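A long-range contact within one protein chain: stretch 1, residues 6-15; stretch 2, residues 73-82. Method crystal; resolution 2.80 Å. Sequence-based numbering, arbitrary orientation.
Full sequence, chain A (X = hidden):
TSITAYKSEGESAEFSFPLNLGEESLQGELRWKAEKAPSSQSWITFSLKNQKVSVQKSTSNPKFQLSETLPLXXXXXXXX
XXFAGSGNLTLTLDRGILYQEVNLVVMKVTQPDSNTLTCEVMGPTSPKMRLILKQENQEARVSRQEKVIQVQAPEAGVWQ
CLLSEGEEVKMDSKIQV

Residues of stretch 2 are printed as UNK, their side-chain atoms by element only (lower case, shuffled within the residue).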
# COMPACT_ATOMS: atom_id res chain seq x y z
N TYR A 6 -3.48 -0.57 -2.91
CA TYR A 6 -3.86 -1.90 -2.31
C TYR A 6 -3.01 -3.04 -2.86
O TYR A 6 -3.07 -3.20 -4.10
CB TYR A 6 -5.31 -2.07 -2.57
CG TYR A 6 -6.25 -1.04 -1.93
CD1 TYR A 6 -6.65 -1.33 -0.61
CD2 TYR A 6 -6.74 0.09 -2.59
CE1 TYR A 6 -7.47 -0.56 0.14
CE2 TYR A 6 -7.62 0.91 -1.89
CZ TYR A 6 -7.91 0.58 -0.56
OH TYR A 6 -8.80 1.49 0.05
N LYS A 7 -2.24 -3.75 -2.04
CA LYS A 7 -1.36 -4.75 -2.59
C LYS A 7 -1.22 -6.03 -1.81
O LYS A 7 -1.41 -6.12 -0.58
CB LYS A 7 0.07 -4.11 -2.64
CG LYS A 7 -0.09 -2.82 -3.47
CD LYS A 7 0.25 -3.09 -4.88
CE LYS A 7 -0.32 -2.19 -5.92
NZ LYS A 7 -0.07 -3.01 -7.17
N SER A 8 -0.82 -7.08 -2.52
CA SER A 8 -0.63 -8.39 -1.91
C SER A 8 0.91 -8.33 -1.70
O SER A 8 1.77 -7.81 -2.43
CB SER A 8 -1.09 -9.69 -2.52
OG SER A 8 -2.09 -9.53 -3.53
N GLU A 9 1.10 -8.99 -0.57
CA GLU A 9 2.47 -9.02 -0.20
C GLU A 9 3.34 -9.53 -1.28
O GLU A 9 2.97 -10.49 -1.94
CB GLU A 9 2.38 -9.98 0.93
CG GLU A 9 3.59 -9.63 1.77
CD GLU A 9 3.78 -10.64 2.83
OE1 GLU A 9 3.53 -11.81 2.42
OE2 GLU A 9 4.13 -10.28 3.93
N GLY A 10 4.51 -8.98 -1.38
CA GLY A 10 5.54 -9.36 -2.35
C GLY A 10 5.28 -8.50 -3.57
O GLY A 10 6.10 -8.56 -4.54
N GLU A 11 4.24 -7.70 -3.64
CA GLU A 11 4.11 -6.89 -4.91
C GLU A 11 4.70 -5.52 -4.78
O GLU A 11 5.07 -5.07 -3.70
CB GLU A 11 2.60 -7.00 -5.04
CG GLU A 11 1.86 -7.66 -6.17
CD GLU A 11 0.43 -7.20 -6.39
OE1 GLU A 11 -0.28 -7.68 -5.45
OE2 GLU A 11 -0.18 -6.54 -7.27
N SER A 12 4.82 -4.62 -5.71
CA SER A 12 5.31 -3.28 -5.76
C SER A 12 4.21 -2.29 -5.59
O SER A 12 3.26 -2.47 -6.35
CB SER A 12 5.90 -3.01 -7.17
OG SER A 12 7.17 -3.71 -7.06
N ALA A 13 4.16 -1.25 -4.82
CA ALA A 13 3.16 -0.21 -4.73
C ALA A 13 3.78 0.92 -5.54
O ALA A 13 4.95 1.19 -5.29
CB ALA A 13 3.00 0.29 -3.32
N GLU A 14 3.13 1.54 -6.45
CA GLU A 14 3.80 2.69 -7.11
C GLU A 14 2.83 3.86 -7.06
O GLU A 14 1.74 3.69 -7.68
CB GLU A 14 4.13 2.69 -8.59
CG GLU A 14 4.50 1.26 -9.04
CD GLU A 14 5.33 1.45 -10.32
OE1 GLU A 14 6.47 1.93 -10.18
OE2 GLU A 14 4.60 1.08 -11.29
N PHE A 15 3.21 4.94 -6.43
CA PHE A 15 2.31 6.13 -6.38
C PHE A 15 2.68 7.06 -7.53
O PHE A 15 3.84 6.94 -7.91
CB PHE A 15 2.38 6.73 -4.99
CG PHE A 15 2.08 5.83 -3.83
CD1 PHE A 15 3.06 5.06 -3.25
CD2 PHE A 15 0.79 5.73 -3.33
CE1 PHE A 15 2.85 4.22 -2.18
CE2 PHE A 15 0.46 4.91 -2.26
CZ PHE A 15 1.54 4.16 -1.69
N UNK A 73 7.46 9.45 -9.55
CA UNK A 73 6.66 8.32 -9.10
C UNK A 73 7.54 7.83 -7.97
O UNK A 73 8.76 7.90 -8.13
c UNK A 73 6.36 7.44 -10.32
c UNK A 73 6.22 8.19 -11.64
o UNK A 73 7.53 6.58 -10.35
N UNK A 74 6.94 7.44 -6.89
CA UNK A 74 7.66 6.91 -5.73
C UNK A 74 7.22 5.47 -5.77
O UNK A 74 6.08 5.15 -6.04
c UNK A 74 7.30 7.78 -4.58
c UNK A 74 8.35 6.40 -2.75
c UNK A 74 7.19 7.32 -3.14
c UNK A 74 5.80 6.70 -2.98
N UNK A 75 8.09 4.54 -5.52
CA UNK A 75 7.61 3.12 -5.67
C UNK A 75 8.02 2.37 -4.47
O UNK A 75 9.25 2.47 -4.42
n UNK A 75 8.18 -0.09 -8.49
c UNK A 75 8.60 0.60 -7.44
c UNK A 75 8.23 2.99 -7.05
o UNK A 75 8.55 0.16 -6.28
c UNK A 75 9.12 2.02 -7.69
N UNK A 76 7.28 1.79 -3.58
CA UNK A 76 7.85 0.99 -2.43
C UNK A 76 7.96 -0.36 -3.12
O UNK A 76 6.96 -0.72 -3.74
c UNK A 76 6.76 -0.13 -0.45
c UNK A 76 6.31 0.07 1.04
c UNK A 76 7.18 1.21 -1.08
c UNK A 76 5.99 2.22 -0.94
N UNK A 77 9.08 -1.08 -3.17
CA UNK A 77 9.19 -2.25 -4.06
C UNK A 77 8.94 -3.72 -3.85
O UNK A 77 8.94 -4.52 -4.87
c UNK A 77 10.36 -0.73 -2.51
c UNK A 77 10.65 -1.94 -4.60
c UNK A 77 11.39 -1.39 -3.44
N UNK A 78 8.70 -4.13 -2.62
CA UNK A 78 8.47 -5.61 -2.45
C UNK A 78 7.84 -5.47 -1.09
O UNK A 78 8.52 -5.60 -0.12
c UNK A 78 9.64 -6.41 -2.77
c UNK A 78 10.30 -7.61 -2.31
c UNK A 78 10.86 -8.08 -0.99
o UNK A 78 11.68 -7.53 -0.18
n UNK A 78 10.45 -9.36 -0.61
N UNK A 79 6.57 -5.08 -1.22
CA UNK A 79 5.63 -4.84 -0.14
C UNK A 79 5.54 -5.89 0.92
O UNK A 79 5.87 -7.06 0.72
c UNK A 79 2.92 -4.85 -0.42
c UNK A 79 4.54 -2.99 -0.43
c UNK A 79 4.33 -4.45 -0.80
N UNK A 80 5.13 -5.42 2.11
CA UNK A 80 5.03 -6.42 3.25
C UNK A 80 4.06 -5.83 4.26
O UNK A 80 3.88 -4.63 4.25
c UNK A 80 6.37 -6.88 3.70
o UNK A 80 6.30 -7.51 4.98
N UNK A 81 3.28 -6.56 5.02
CA UNK A 81 2.31 -6.11 5.98
C UNK A 81 2.99 -5.16 6.97
O UNK A 81 2.30 -4.30 7.55
c UNK A 81 0.75 -8.18 6.16
c UNK A 81 1.65 -7.19 6.86
c UNK A 81 0.34 -9.23 7.21
c UNK A 81 -0.43 -7.54 5.45
N UNK A 82 4.28 -5.39 7.05
CA UNK A 82 5.05 -4.55 8.00
C UNK A 82 5.28 -3.14 7.48
O UNK A 82 5.55 -2.36 8.43
o UNK A 82 8.95 -7.20 8.26
c UNK A 82 6.32 -5.28 8.45
c UNK A 82 8.63 -6.01 8.13
c UNK A 82 7.37 -5.57 7.42
n UNK A 82 9.29 -4.93 8.59

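Position 73 carries three side-chain atoms: one carbon bearing an oxygen and a second carbon. Its CA lies 3.4 Å from Phe15 O in a CA-H...O contact, and its CB reaches the same Phe15 O at 3.5 Å. A beta-branched hydroxyl side chain of this kind is Thr73.

Position 74 has four carbons, forked at the second, and one tip of the fork comes close to the Phe15 ring. This is Leu74, whose CD1 sits 3.2 Å from Phe15 CD1, an oblique approach. Its backbone pairs with the same residue: Phe15 N donates to Leu74 O at 2.9 Å, while the return bond from Leu74 N to Phe15 O is weak at 3.3 Å.

Position 75 shows three carbons in a row, the third holding one oxygen and one nitrogen, which means an amide. It shares a sheet face with Glu14, and its nitrogen comes near that carboxylate. This is Gln75, with NE2 3.1 Å from Glu14 OE1. Their backbones form a non-hydrogen-bonded antiparallel pair, the narrow kind, with the CA atoms of Glu14 and Gln75 4.1 Å apart.

Position 76 has four carbons forked at the first, one arm two carbons long; the one-carbon arm lies at the edge of the Phe15 ring and near Ala13 CB. Hence Ile76, with CG2 3.9 Å from Phe15 CE1 and 4.3 Å from Ala13 CB. Ala13 N donates to Ile76 O at 3.0 Å; the reverse bond, Ile76 N to Ala13 O, also 3.0 Å, is bent and weak.

Position 77 has three carbons closing a ring onto its own backbone nitrogen: Pro77. That nitrogen has no hydrogen to give, but Pro77 O still accepts a hydrogen bond from Ser12 OG at 2.9 Å.

Position 78 again has three carbons ending in an oxygen and a nitrogen; its side chain starts away from stretch 1 and remains exposed. It is Gln78.

Position 79 has one carbon carrying two others, packed beside Lys7. It is Val79, with CG1 3.7 Å from Lys7 CB. Its N donates to Glu11 O at 2.9 Å, and its O accepts from Gly10 N at 3.2 Å.

Position 80 is a carbon then an oxygen, facing the Glu9 carboxylate: Ser80, its OG 3.7 Å from Glu9 OE2. Position 81, four carbons forked at the second, is Leu81, whose backbone N is 4.0 Å from Glu9 OE2. Position 82, three carbons ending in an amide and out of contact, is Gln82.

The rule is antiparallel strand pairing with alternating faces: Ala13, Phe15, Leu74 and Ile76 pack on one, Glu14 and Gln75 lie on the other. Beyond the strands, Val79 clasps the type II turn from Ser8 to Glu11, where Gly10 suits the positive phi.

Stretch 2 73-82: TLQIPQVSLQ
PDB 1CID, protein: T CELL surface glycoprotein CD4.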